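Local coordinates for protein nitroalkane oxidase (Podospora anserina, PDB 3MKH) that oxidises nitroalkanes to aldehydes or ketones with release of nitrite, using FAD and molecular oxygen and forming a carbanion intermediate and hydrogen peroxide, at residues V82-S87 and M280-R286; P90-T95 and H235-S239; G126-A130 and T172-W177; A363-T368 and L389-L395. All coordinates share one frame. Residues are numbered along the deposited sequence.

Interaction 1: V82-S87 and M280-R286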
loop_
_atom_site.group_PDB
_atom_site.type_symbol
_atom_site.label_atom_id
_atom_site.label_comp_id
_atom_site.label_asym_id
_atom_site.label_seq_id
_atom_site.Cartn_x
_atom_site.Cartn_y
_atom_site.Cartn_z
ATOM N N VAL A 82 4.478 -16.456 23.148
ATOM C CA VAL A 82 3.721 -16.646 21.909
ATOM C C VAL A 82 4.546 -16.319 20.650
ATOM O O VAL A 82 4.475 -17.042 19.648
ATOM C CB VAL A 82 2.405 -15.833 21.924
ATOM C CG1 VAL A 82 1.757 -15.846 20.563
ATOM C CG2 VAL A 82 1.447 -16.407 22.968
ATOM N N GLU A 83 5.329 -15.242 20.705
ATOM C CA GLU A 83 6.170 -14.865 19.572
ATOM C C GLU A 83 7.154 -15.993 19.250
ATOM O O GLU A 83 7.294 -16.410 18.094
ATOM C CB GLU A 83 6.937 -13.537 19.830
ATOM C CG GLU A 83 7.976 -13.225 18.727
ATOM C CD GLU A 83 8.954 -12.084 19.070
ATOM O OE1 GLU A 83 8.688 -11.322 20.022
ATOM O OE2 GLU A 83 9.999 -11.962 18.379
ATOM N N GLU A 84 7.840 -16.483 20.277
ATOM C CA GLU A 84 8.792 -17.551 20.075
ATOM C C GLU A 84 8.107 -18.809 19.503
ATOM O O GLU A 84 8.595 -19.404 18.541
ATOM C CB GLU A 84 9.530 -17.869 21.387
ATOM C CG GLU A 84 10.507 -19.055 21.276
ATOM C CD GLU A 84 11.613 -18.833 20.237
ATOM O OE1 GLU A 84 11.940 -17.666 19.906
ATOM O OE2 GLU A 84 12.163 -19.837 19.758
ATOM N N CYS A 85 6.983 -19.214 20.091
ATOM C CA CYS A 85 6.306 -20.429 19.628
ATOM C C CYS A 85 5.853 -20.317 18.180
ATOM O O CYS A 85 6.043 -21.252 17.393
ATOM C CB CYS A 85 5.125 -20.796 20.528
ATOM S SG CYS A 85 5.642 -21.334 22.150
ATOM N N TYR A 86 5.278 -19.175 17.823
ATOM C CA TYR A 86 4.842 -18.954 16.455
ATOM C C TYR A 86 5.976 -18.839 15.444
ATOM O O TYR A 86 5.790 -19.134 14.260
ATOM C CB TYR A 86 3.877 -17.759 16.343
ATOM C CG TYR A 86 2.462 -18.218 16.135
ATOM C CD1 TYR A 86 1.837 -19.004 17.097
ATOM C CD2 TYR A 86 1.770 -17.924 14.971
ATOM C CE1 TYR A 86 0.556 -19.464 16.924
ATOM C CE2 TYR A 86 0.463 -18.395 14.780
ATOM C CZ TYR A 86 -0.126 -19.160 15.772
ATOM O OH TYR A 86 -1.407 -19.635 15.638
ATOM N N SER A 87 7.152 -18.426 15.896
ATOM C CA SER A 87 8.277 -18.355 14.986
ATOM C C SER A 87 8.757 -19.766 14.656
ATOM O O SER A 87 9.526 -19.960 13.722
ATOM C CB SER A 87 9.426 -17.534 15.591
ATOM O OG SER A 87 10.160 -18.292 16.547
ATOM N N MET A 280 1.658 -13.265 17.757
ATOM C CA MET A 280 1.710 -14.313 16.711
ATOM C C MET A 280 2.200 -13.717 15.402
ATOM O O MET A 280 2.982 -14.337 14.660
ATOM C CB MET A 280 0.332 -14.938 16.472
ATOM C CG MET A 280 -0.289 -15.576 17.693
ATOM S SD MET A 280 -1.943 -16.199 17.310
ATOM C CE MET A 280 -2.283 -17.064 18.828
ATOM N N GLY A 281 1.697 -12.529 15.100
ATOM C CA GLY A 281 2.146 -11.784 13.936
ATOM C C GLY A 281 3.650 -11.546 13.948
ATOM O O GLY A 281 4.339 -11.796 12.947
ATOM N N VAL A 282 4.162 -11.058 15.078
ATOM C CA VAL A 282 5.594 -10.814 15.225
ATOM C C VAL A 282 6.397 -12.087 15.002
ATOM O O VAL A 282 7.440 -12.070 14.345
ATOM C CB VAL A 282 5.948 -10.237 16.631
ATOM C CG1 VAL A 282 7.461 -10.028 16.764
ATOM C CG2 VAL A 282 5.181 -8.935 16.895
ATOM N N GLY A 283 5.913 -13.195 15.558
ATOM C CA GLY A 283 6.606 -14.468 15.428
ATOM C C GLY A 283 6.716 -14.938 13.985
ATOM O O GLY A 283 7.766 -15.418 13.552
ATOM N N LEU A 284 5.626 -14.828 13.231
ATOM C CA LEU A 284 5.682 -15.226 11.825
ATOM C C LEU A 284 6.595 -14.295 11.029
ATOM O O LEU A 284 7.287 -14.738 10.124
ATOM C CB LEU A 284 4.293 -15.224 11.190
ATOM C CG LEU A 284 3.269 -16.213 11.718
ATOM C CD1 LEU A 284 1.939 -16.030 10.970
ATOM C CD2 LEU A 284 3.789 -17.659 11.591
ATOM N N MET A 285 6.571 -13.003 11.358
ATOM C CA MET A 285 7.403 -12.031 10.650
ATOM C C MET A 285 8.870 -12.322 10.896
ATOM O O MET A 285 9.677 -12.345 9.966
ATOM C CB MET A 285 7.047 -10.602 11.072
ATOM C CG MET A 285 5.627 -10.215 10.644
ATOM S SD MET A 285 5.037 -8.642 11.304
ATOM C CE MET A 285 6.017 -7.505 10.318
ATOM N N ARG A 286 9.206 -12.558 12.158
ATOM C CA ARG A 286 10.553 -12.981 12.528
ATOM C C ARG A 286 10.950 -14.248 11.762
ATOM O O ARG A 286 12.030 -14.323 11.182
ATOM C CB ARG A 286 10.628 -13.217 14.051
ATOM C CG ARG A 286 11.873 -13.959 14.483
ATOM C CD ARG A 286 12.407 -13.412 15.802
ATOM N NE ARG A 286 11.623 -13.758 16.993
ATOM C CZ ARG A 286 11.710 -14.921 17.627
ATOM N NH1 ARG A 286 12.501 -15.880 17.153
ATOM N NH2 ARG A 286 11.005 -15.134 18.732
HETATM O O HOH W 1 12.911 -19.176 16.988
#
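The axes of 82-87 and 280-286 approach to only 7.1 Å, close for packed helices, crossing at -43°, and at the crossing point the CA atoms of E83 and G283 lie 4.2 Å apart. Glycine is what permits this, because a CB on G283 would clash with the carbonyl oxygen of E83. Backbone meets backbone instead, through two CA-H...O contacts: G283 CA to E83 O at 3.4 Å and S87 CA to G283 O at 3.3 Å. On one flank of the crossing M280 lies over the face of the Y86 ring, its CG 3.9 Å from the ring centroid as a CH-pi contact and its SD 4.2 Å away as a Met-aromatic contact; the Y86 hydroxyl is hydrogen-bonded to H235. On the other flank R286 bridges two acids, with R286 NE 2.8 Å from E83 OE2 and R286 NH2 2.9 Å from E84 OE1. The network extends to R328, while Y426 of the second subunit hydrogen-bonds E83 and W422 of that subunit forms a cation-pi pair with R286. Such a glycine-mediated crossing, edged by buried charges, here joins the N-terminal and C-terminal helical domains of an acyl-CoA dehydrogenase fold.

Interaction 2: P90-T95 and H235-S239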
loop_
_atom_site.group_PDB
_atom_site.type_symbol
_atom_site.label_atom_id
_atom_site.label_comp_id
_atom_site.label_asym_id
_atom_site.label_seq_id
_atom_site.Cartn_x
_atom_site.Cartn_y
_atom_site.Cartn_z
ATOM N N PRO A 90 3.589 -22.826 14.461
ATOM C CA PRO A 90 2.302 -22.181 14.770
ATOM C C PRO A 90 1.162 -23.156 15.077
ATOM O O PRO A 90 0.373 -22.875 15.969
ATOM C CB PRO A 90 1.977 -21.412 13.488
ATOM C CG PRO A 90 3.326 -21.144 12.845
ATOM C CD PRO A 90 4.193 -22.327 13.209
ATOM N N SER A 91 1.051 -24.256 14.336
ATOM C CA SER A 91 -0.138 -25.100 14.452
ATOM C C SER A 91 -0.250 -25.781 15.824
ATOM O O SER A 91 -1.275 -25.661 16.505
ATOM C CB SER A 91 -0.203 -26.128 13.312
ATOM O OG SER A 91 -1.393 -26.898 13.405
ATOM N N ALA A 92 0.801 -26.483 16.235
ATOM C CA ALA A 92 0.782 -27.147 17.533
ATOM C C ALA A 92 0.714 -26.108 18.649
ATOM O O ALA A 92 0.104 -26.347 19.693
ATOM C CB ALA A 92 1.999 -28.046 17.705
ATOM N N ALA A 93 1.319 -24.946 18.426
ATOM C CA ALA A 93 1.219 -23.862 19.409
ATOM C C ALA A 93 -0.230 -23.422 19.625
ATOM O O ALA A 93 -0.667 -23.220 20.761
ATOM C CB ALA A 93 2.073 -22.668 18.992
ATOM N N LEU A 94 -0.976 -23.260 18.537
ATOM C CA LEU A 94 -2.311 -22.686 18.646
ATOM C C LEU A 94 -3.239 -23.580 19.475
ATOM O O LEU A 94 -4.081 -23.090 20.233
ATOM C CB LEU A 94 -2.905 -22.426 17.255
ATOM C CG LEU A 94 -4.259 -21.704 17.291
ATOM C CD1 LEU A 94 -4.139 -20.423 18.102
ATOM C CD2 LEU A 94 -4.754 -21.412 15.886
ATOM N N THR A 95 -3.085 -24.896 19.343
ATOM C CA THR A 95 -3.914 -25.814 20.133
ATOM C C THR A 95 -3.726 -25.552 21.627
ATOM O O THR A 95 -4.697 -25.488 22.391
ATOM C CB THR A 95 -3.617 -27.274 19.781
ATOM O OG1 THR A 95 -4.032 -27.504 18.433
ATOM C CG2 THR A 95 -4.379 -28.230 20.693
ATOM N N HIS A 235 -2.322 -24.225 9.997
ATOM C CA HIS A 235 -2.853 -24.710 11.280
ATOM C C HIS A 235 -3.559 -26.062 11.085
ATOM O O HIS A 235 -4.690 -26.273 11.543
ATOM C CB HIS A 235 -3.811 -23.689 11.891
ATOM C CG HIS A 235 -3.175 -22.363 12.198
ATOM N ND1 HIS A 235 -3.110 -21.336 11.280
ATOM C CD2 HIS A 235 -2.576 -21.897 13.321
ATOM C CE1 HIS A 235 -2.506 -20.293 11.825
ATOM N NE2 HIS A 235 -2.169 -20.607 13.065
ATOM N N THR A 236 -2.877 -26.974 10.405
ATOM C CA THR A 236 -3.482 -28.244 9.982
ATOM C C THR A 236 -3.655 -29.263 11.123
ATOM O O THR A 236 -4.340 -30.280 10.956
ATOM C CB THR A 236 -2.689 -28.884 8.831
ATOM O OG1 THR A 236 -1.393 -29.296 9.296
ATOM C CG2 THR A 236 -2.524 -27.884 7.676
ATOM N N SER A 237 -3.039 -28.991 12.276
ATOM C CA SER A 237 -3.201 -29.844 13.454
ATOM C C SER A 237 -4.181 -29.201 14.435
ATOM O O SER A 237 -4.344 -29.659 15.571
ATOM C CB SER A 237 -1.849 -30.107 14.146
ATOM O OG SER A 237 -1.474 -29.009 14.982
ATOM N N VAL A 238 -4.826 -28.130 13.998
ATOM C CA VAL A 238 -5.792 -27.440 14.849
ATOM C C VAL A 238 -7.200 -27.910 14.517
ATOM O O VAL A 238 -7.560 -28.010 13.349
ATOM C CB VAL A 238 -5.708 -25.911 14.672
ATOM C CG1 VAL A 238 -6.848 -25.239 15.393
ATOM C CG2 VAL A 238 -4.346 -25.393 15.165
ATOM N N SER A 239 -7.990 -28.218 15.538
ATOM C CA SER A 239 -9.347 -28.721 15.326
ATOM C C SER A 239 -10.409 -27.739 15.847
ATOM O O SER A 239 -10.548 -27.546 17.049
ATOM C CB SER A 239 -9.520 -30.085 16.007
ATOM O OG SER A 239 -10.843 -30.571 15.850
HETATM O O HOH W 2 -6.811 -27.707 18.038
HETATM O O HOH W 3 -2.228 -29.433 17.669
#
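The start of helix 90-109, residues 90-95, lies against a type I beta turn running from H235 to V238, closed by V238 N to H235 O at 3.1 Å. The backbones are nearest where S91 and H235 bring their CA atoms within 4.2 Å, and separate to 5.8 Å between those of T95 and V238. The central polar link is a short hydrogen bond between the hydroxyls S91 OG and S237 OG, 2.6 Å apart. Water extends it: one molecule lies 2.7 Å from T95 OG1 and 2.8 Å from S237 OG, and a second links T95 OG1 to the backbone S239 N, at 2.8 Å from each. Beside this polar strip, V238 CG2 packs 3.9 Å from L94 CB, and L94 CD2 comes within 3.4 Å of H235 CD2. L94 also touches the FAD, whereas H235 hydrogen-bonds Y86 and, through ND1, Y379 of the third subunit. Hydroxyls and water thus bind the S237 side chain and the S239 amide of an irregular loop to the helix, while L94, which packs on V238, lies in the flavin pocket.

Interaction 3: G126-A130 and T172-W177. With FAD (flavin-adenine dinucleotide), chain E.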
loop_
_atom_site.group_PDB
_atom_site.type_symbol
_atom_site.label_atom_id
_atom_site.label_comp_id
_atom_site.label_asym_id
_atom_site.label_seq_id
_atom_site.Cartn_x
_atom_site.Cartn_y
_atom_site.Cartn_z
ATOM N N GLY A 126 -2.148 -35.207 32.761
ATOM C CA GLY A 126 -3.130 -35.459 31.727
ATOM C C GLY A 126 -3.003 -34.470 30.576
ATOM O O GLY A 126 -1.948 -33.870 30.362
ATOM N N SER A 127 -4.091 -34.296 29.836
ATOM C CA SER A 127 -4.086 -33.421 28.681
ATOM C C SER A 127 -5.451 -32.787 28.486
ATOM O O SER A 127 -6.044 -32.921 27.419
ATOM C CB SER A 127 -3.678 -34.224 27.437
ATOM O OG SER A 127 -4.440 -35.418 27.334
ATOM N N PRO A 128 -5.947 -32.066 29.513
ATOM C CA PRO A 128 -7.276 -31.460 29.426
ATOM C C PRO A 128 -7.310 -30.328 28.393
ATOM O O PRO A 128 -6.347 -29.575 28.282
ATOM C CB PRO A 128 -7.504 -30.897 30.834
ATOM C CG PRO A 128 -6.105 -30.613 31.367
ATOM C CD PRO A 128 -5.241 -31.704 30.761
ATOM N N LEU A 129 -8.414 -30.223 27.666
ATOM C CA LEU A 129 -8.609 -29.198 26.651
ATOM C C LEU A 129 -9.766 -28.303 27.040
ATOM O O LEU A 129 -10.782 -28.786 27.552
ATOM C CB LEU A 129 -8.951 -29.852 25.311
ATOM C CG LEU A 129 -7.833 -30.563 24.564
ATOM C CD1 LEU A 129 -8.445 -31.457 23.492
ATOM C CD2 LEU A 129 -6.899 -29.535 23.956
ATOM N N ALA A 130 -9.610 -27.006 26.793
ATOM C CA ALA A 130 -10.669 -26.030 27.016
ATOM C C ALA A 130 -10.901 -25.276 25.714
ATOM O O ALA A 130 -10.008 -25.208 24.865
ATOM C CB ALA A 130 -10.299 -25.042 28.163
ATOM N N THR A 172 -11.833 -23.579 18.464
ATOM C CA THR A 172 -10.674 -24.437 18.592
ATOM C C THR A 172 -10.743 -25.326 19.837
ATOM O O THR A 172 -10.978 -24.837 20.940
ATOM C CB THR A 172 -9.398 -23.580 18.620
ATOM O OG1 THR A 172 -9.353 -22.764 17.442
ATOM C CG2 THR A 172 -8.173 -24.452 18.688
ATOM N N ASN A 173 -10.537 -26.628 19.637
ATOM C CA ASN A 173 -10.520 -27.625 20.714
ATOM C C ASN A 173 -11.892 -28.121 21.192
ATOM O O ASN A 173 -11.947 -29.062 21.982
ATOM C CB ASN A 173 -9.770 -27.113 21.970
ATOM C CG ASN A 173 -8.280 -26.911 21.762
ATOM O OD1 ASN A 173 -7.619 -26.245 22.589
ATOM N ND2 ASN A 173 -7.730 -27.489 20.708
ATOM N N CYS A 174 -12.992 -27.504 20.752
ATOM C CA CYS A 174 -14.291 -27.781 21.382
ATOM C C CYS A 174 -14.715 -29.255 21.334
ATOM O O CYS A 174 -15.482 -29.717 22.190
ATOM C CB CYS A 174 -15.401 -26.904 20.787
ATOM S SG CYS A 174 -15.820 -27.317 19.068
ATOM N N ALA A 175 -14.205 -29.999 20.353
ATOM C CA ALA A 175 -14.626 -31.391 20.200
ATOM C C ALA A 175 -13.759 -32.400 20.974
ATOM O O ALA A 175 -14.098 -33.580 21.055
ATOM C CB ALA A 175 -14.708 -31.759 18.706
ATOM N N GLY A 176 -12.648 -31.941 21.557
ATOM C CA GLY A 176 -11.795 -32.821 22.351
ATOM C C GLY A 176 -10.936 -33.751 21.509
ATOM O O GLY A 176 -11.048 -33.762 20.282
ATOM N N TRP A 177 -10.083 -34.542 22.160
ATOM C CA TRP A 177 -9.164 -35.421 21.441
ATOM C C TRP A 177 -9.881 -36.513 20.648
ATOM O O TRP A 177 -9.390 -36.948 19.599
ATOM C CB TRP A 177 -8.170 -36.070 22.402
ATOM C CG TRP A 177 -7.285 -35.091 23.094
ATOM C CD1 TRP A 177 -7.267 -34.810 24.435
ATOM C CD2 TRP A 177 -6.283 -34.259 22.494
ATOM N NE1 TRP A 177 -6.313 -33.860 24.705
ATOM C CE2 TRP A 177 -5.698 -33.499 23.535
ATOM C CE3 TRP A 177 -5.819 -34.086 21.182
ATOM C CZ2 TRP A 177 -4.683 -32.574 23.305
ATOM C CZ3 TRP A 177 -4.802 -33.157 20.951
ATOM C CH2 TRP A 177 -4.240 -32.421 22.013
HETATM P PA FAD E . -18.092 -13.121 10.331
HETATM O O1A FAD E . -19.367 -12.918 11.016
HETATM O O2A FAD E . -17.801 -14.429 9.741
HETATM O O5B FAD E . -17.950 -11.994 9.195
HETATM C C5B FAD E . -17.343 -12.289 7.939
HETATM C C4B FAD E . -17.022 -11.026 7.118
HETATM O O4B FAD E . -18.247 -10.354 6.794
HETATM C C3B FAD E . -16.205 -10.021 7.925
HETATM O O3B FAD E . -14.811 -10.266 7.738
HETATM C C2B FAD E . -16.584 -8.700 7.279
HETATM O O2B FAD E . -15.768 -8.462 6.137
HETATM C C1B FAD E . -18.034 -8.921 6.846
HETATM N N9A FAD E . -18.930 -8.307 7.865
HETATM C C8A FAD E . -19.823 -8.948 8.613
HETATM N N7A FAD E . -20.437 -8.088 9.416
HETATM C C5A FAD E . -19.933 -6.884 9.176
HETATM C C6A FAD E . -20.179 -5.619 9.691
HETATM N N6A FAD E . -21.091 -5.441 10.638
HETATM N N1A FAD E . -19.483 -4.581 9.217
HETATM C C2A FAD E . -18.574 -4.749 8.274
HETATM N N3A FAD E . -18.316 -5.940 7.760
HETATM C C4A FAD E . -18.975 -7.022 8.190
HETATM N N1 FAD E . -13.839 -19.045 17.237
HETATM C C2 FAD E . -14.158 -19.299 18.565
HETATM O O2 FAD E . -15.285 -19.057 18.971
HETATM N N3 FAD E . -13.198 -19.819 19.427
HETATM C C4 FAD E . -11.913 -20.100 18.969
HETATM O O4 FAD E . -11.076 -20.564 19.738
HETATM C C4X FAD E . -11.596 -19.847 17.640
HETATM N N5 FAD E . -10.315 -20.110 17.147
HETATM C C5X FAD E . -10.118 -20.178 15.764
HETATM C C6 FAD E . -8.971 -20.760 15.233
HETATM C C7 FAD E . -8.795 -20.825 13.856
HETATM C C7M FAD E . -7.544 -21.464 13.261
HETATM C C8 FAD E . -9.767 -20.304 13.012
HETATM C C8M FAD E . -9.585 -20.370 11.495
HETATM C C9 FAD E . -10.905 -19.718 13.544
HETATM C C9A FAD E . -11.084 -19.657 14.917
HETATM N N10 FAD E . -12.231 -19.073 15.454
HETATM C C10 FAD E . -12.557 -19.321 16.782
HETATM C "C1'" FAD E . -13.093 -18.187 14.636
HETATM C "C2'" FAD E . -12.583 -16.745 14.672
HETATM O "O2'" FAD E . -12.653 -16.238 16.001
HETATM C "C3'" FAD E . -13.347 -15.814 13.716
HETATM O "O3'" FAD E . -12.664 -14.570 13.666
HETATM C "C4'" FAD E . -14.799 -15.547 14.140
HETATM O "O4'" FAD E . -15.634 -16.627 13.747
HETATM C "C5'" FAD E . -15.317 -14.260 13.487
HETATM O "O5'" FAD E . -15.156 -14.295 12.068
HETATM P P FAD E . -15.349 -12.979 11.190
HETATM O O1P FAD E . -14.640 -11.879 11.854
HETATM O O2P FAD E . -15.027 -13.287 9.797
HETATM O O3P FAD E . -16.931 -12.712 11.366
#
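Beside the flavin, the loop that carries T172 of the FAD site turns back and packs against the chain leading into strand 130-133. T172 OG1 stands 2.8 Å from the flavin N5, and T172 N donates a weak hydrogen bond of 3.4 Å to FAD O4. From there a type I beta turn, N173 to G176, closed by G176 N to N173 O at 3.0 Å, carries the chain to W177. Its indole is held in two ways: W177 NE1 donates a nearly straight hydrogen bond to S127 O at 2.9 Å, and L129 CD1 sits over the ring face, 3.4 Å from the centroid of the five-membered ring, in a close CH-pi contact. L129 CD1 also reaches G176 CA at 3.8 Å, so this one leucine packs against the end of the turn as well as the indole. F44 stacks on W177, and Y51 meets it edge-to-face. The arrangement joins loops of the central beta domain of the acyl-CoA dehydrogenase fold, on which the isoalloxazine ring rests.

Interaction 4: A363-T368 and L389-L395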
loop_
_atom_site.group_PDB
_atom_site.type_symbol
_atom_site.label_atom_id
_atom_site.label_comp_id
_atom_site.label_asym_id
_atom_site.label_seq_id
_atom_site.Cartn_x
_atom_site.Cartn_y
_atom_site.Cartn_z
ATOM N N ALA A 363 2.000 -9.171 9.143
ATOM C CA ALA A 363 2.479 -10.539 8.895
ATOM C C ALA A 363 2.173 -11.047 7.476
ATOM O O ALA A 363 3.038 -11.642 6.803
ATOM C CB ALA A 363 1.914 -11.514 9.958
ATOM N N VAL A 364 0.947 -10.835 7.016
ATOM C CA VAL A 364 0.584 -11.230 5.647
ATOM C C VAL A 364 1.463 -10.501 4.610
ATOM O O VAL A 364 2.036 -11.125 3.718
ATOM C CB VAL A 364 -0.923 -10.976 5.364
ATOM C CG1 VAL A 364 -1.280 -11.347 3.925
ATOM C CG2 VAL A 364 -1.786 -11.751 6.377
ATOM N N LYS A 365 1.590 -9.184 4.757
ATOM C CA LYS A 365 2.456 -8.372 3.892
ATOM C C LYS A 365 3.940 -8.813 3.931
ATOM O O LYS A 365 4.598 -8.862 2.904
ATOM C CB LYS A 365 2.295 -6.884 4.255
ATOM C CG LYS A 365 3.268 -5.904 3.584
ATOM C CD LYS A 365 3.264 -6.015 2.064
ATOM C CE LYS A 365 3.854 -4.743 1.407
ATOM N NZ LYS A 365 5.066 -4.163 2.113
ATOM N N ALA A 366 4.451 -9.150 5.114
ATOM C CA ALA A 366 5.813 -9.649 5.240
ATOM C C ALA A 366 6.003 -10.956 4.490
ATOM O O ALA A 366 7.045 -11.171 3.873
ATOM C CB ALA A 366 6.174 -9.854 6.707
ATOM N N CYS A 367 5.030 -11.861 4.605
ATOM C CA CYS A 367 5.147 -13.153 3.948
ATOM C C CYS A 367 5.115 -13.002 2.421
ATOM O O CYS A 367 5.876 -13.674 1.714
ATOM C CB CYS A 367 4.080 -14.128 4.457
ATOM S SG CYS A 367 4.364 -14.688 6.164
ATOM N N THR A 368 4.266 -12.106 1.913
ATOM C CA THR A 368 4.203 -11.890 0.464
ATOM C C THR A 368 5.477 -11.205 -0.030
ATOM O O THR A 368 5.995 -11.553 -1.091
ATOM C CB THR A 368 2.913 -11.117 -0.005
ATOM O OG1 THR A 368 2.741 -9.916 0.760
ATOM C CG2 THR A 368 1.684 -11.985 0.189
ATOM N N LEU A 389 3.054 -17.952 4.754
ATOM C CA LEU A 389 1.929 -17.186 4.191
ATOM C C LEU A 389 0.563 -17.785 4.597
ATOM O O LEU A 389 -0.331 -17.092 5.079
ATOM C CB LEU A 389 2.037 -17.170 2.651
ATOM C CG LEU A 389 0.873 -16.466 1.950
ATOM C CD1 LEU A 389 0.726 -15.050 2.521
ATOM C CD2 LEU A 389 1.064 -16.426 0.429
ATOM N N ASN A 390 0.405 -19.087 4.400
ATOM C CA ASN A 390 -0.865 -19.723 4.710
ATOM C C ASN A 390 -1.189 -19.783 6.197
ATOM O O ASN A 390 -2.334 -20.018 6.573
ATOM C CB ASN A 390 -0.959 -21.095 4.066
ATOM C CG ASN A 390 -1.236 -20.994 2.587
ATOM O OD1 ASN A 390 -2.287 -20.519 2.193
ATOM N ND2 ASN A 390 -0.271 -21.387 1.765
ATOM N N THR A 391 -0.185 -19.566 7.032
ATOM C CA THR A 391 -0.428 -19.377 8.465
ATOM C C THR A 391 -0.833 -17.929 8.701
ATOM O O THR A 391 -1.814 -17.631 9.394
ATOM C CB THR A 391 0.841 -19.732 9.290
ATOM O OG1 THR A 391 1.207 -21.094 9.032
ATOM C CG2 THR A 391 0.590 -19.551 10.803
ATOM N N ALA A 392 -0.081 -17.018 8.099
ATOM C CA ALA A 392 -0.272 -15.594 8.345
ATOM C C ALA A 392 -1.663 -15.094 7.943
ATOM O O ALA A 392 -2.249 -14.230 8.625
ATOM C CB ALA A 392 0.831 -14.782 7.617
ATOM N N VAL A 393 -2.217 -15.627 6.852
ATOM C CA VAL A 393 -3.503 -15.089 6.386
ATOM C C VAL A 393 -4.669 -15.321 7.345
ATOM O O VAL A 393 -5.693 -14.650 7.235
ATOM C CB VAL A 393 -3.893 -15.546 4.949
ATOM C CG1 VAL A 393 -2.857 -15.098 3.959
ATOM C CG2 VAL A 393 -4.100 -17.041 4.897
ATOM N N VAL A 394 -4.533 -16.261 8.277
ATOM C CA VAL A 394 -5.563 -16.430 9.297
ATOM C C VAL A 394 -5.595 -15.283 10.331
ATOM O O VAL A 394 -6.610 -15.040 10.968
ATOM C CB VAL A 394 -5.426 -17.769 10.043
ATOM C CG1 VAL A 394 -4.521 -17.610 11.275
ATOM C CG2 VAL A 394 -6.796 -18.275 10.436
ATOM N N LEU A 395 -4.476 -14.598 10.518
ATOM C CA LEU A 395 -4.379 -13.656 11.637
ATOM C C LEU A 395 -5.373 -12.493 11.548
ATOM O O LEU A 395 -6.003 -12.151 12.547
ATOM C CB LEU A 395 -2.935 -13.160 11.823
ATOM C CG LEU A 395 -1.915 -14.275 12.140
ATOM C CD1 LEU A 395 -0.535 -13.641 12.339
ATOM C CD2 LEU A 395 -2.305 -15.102 13.385
#
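Small residues let the helix 363-368 settle closely onto 389-395, with CA atoms 5.2 Å apart both for V364 and A392 and for C367 and L389. The main bump is the methyl of A392, which enters the hollow between A363, V364 and C367: A392 CB lies 3.8 Å from C367 SG, 4.2 Å from A363 CB and 4.2 Å from V364 CG2. In the reverse sense, V364 fits against the backbone beyond A392, its CG2 3.4 Å from A392 O and 3.8 Å from V393 CA. The larger leucines fill the ends of the interface. L389 CD1 nestles against C367 CB and T368 CG2, at 4.0 Å from each, and L395 CD1 touches A363 CB, also at 4.0 Å. No hydrogen bond crosses between the segments; the fit is one of apolar surfaces. The third subunit packs on L389 and V393, and V394 reaches the FAD. Within the C-terminal helical domain the contact sets helix 345-374 against helix 385-392, with helix 262-298 along one border, L284 on A392 and L395 and M285 on A363.

How the interactions relate
The four contacts illustrate how distant parts of one chain are packed together around a cofactor site. Interactions 1, 2 and 3 enclose one another along the sequence, 3 innermost, whereas 4 follows after they have closed. In space, interaction 2 is the bridge: consecutive helices 75-88 and 90-109 tie it to interaction 1, where L284 CD2 lies 3.7 Å from P90 CG; S239 O lies 2.7 Å from N173 N of interaction 3, and H235 CE1 meets T391 CG2 of interaction 4 at 3.3 Å. Helix 262-298 joins interactions 1 and 4, whose centres are 11 Å apart, while those of 3 and 4 are 27 Å apart. N-terminal helices, beta-domain loops and C-terminal helices thus form a continuous packed path that meets the flavin cofactor at L94, T172 and V394.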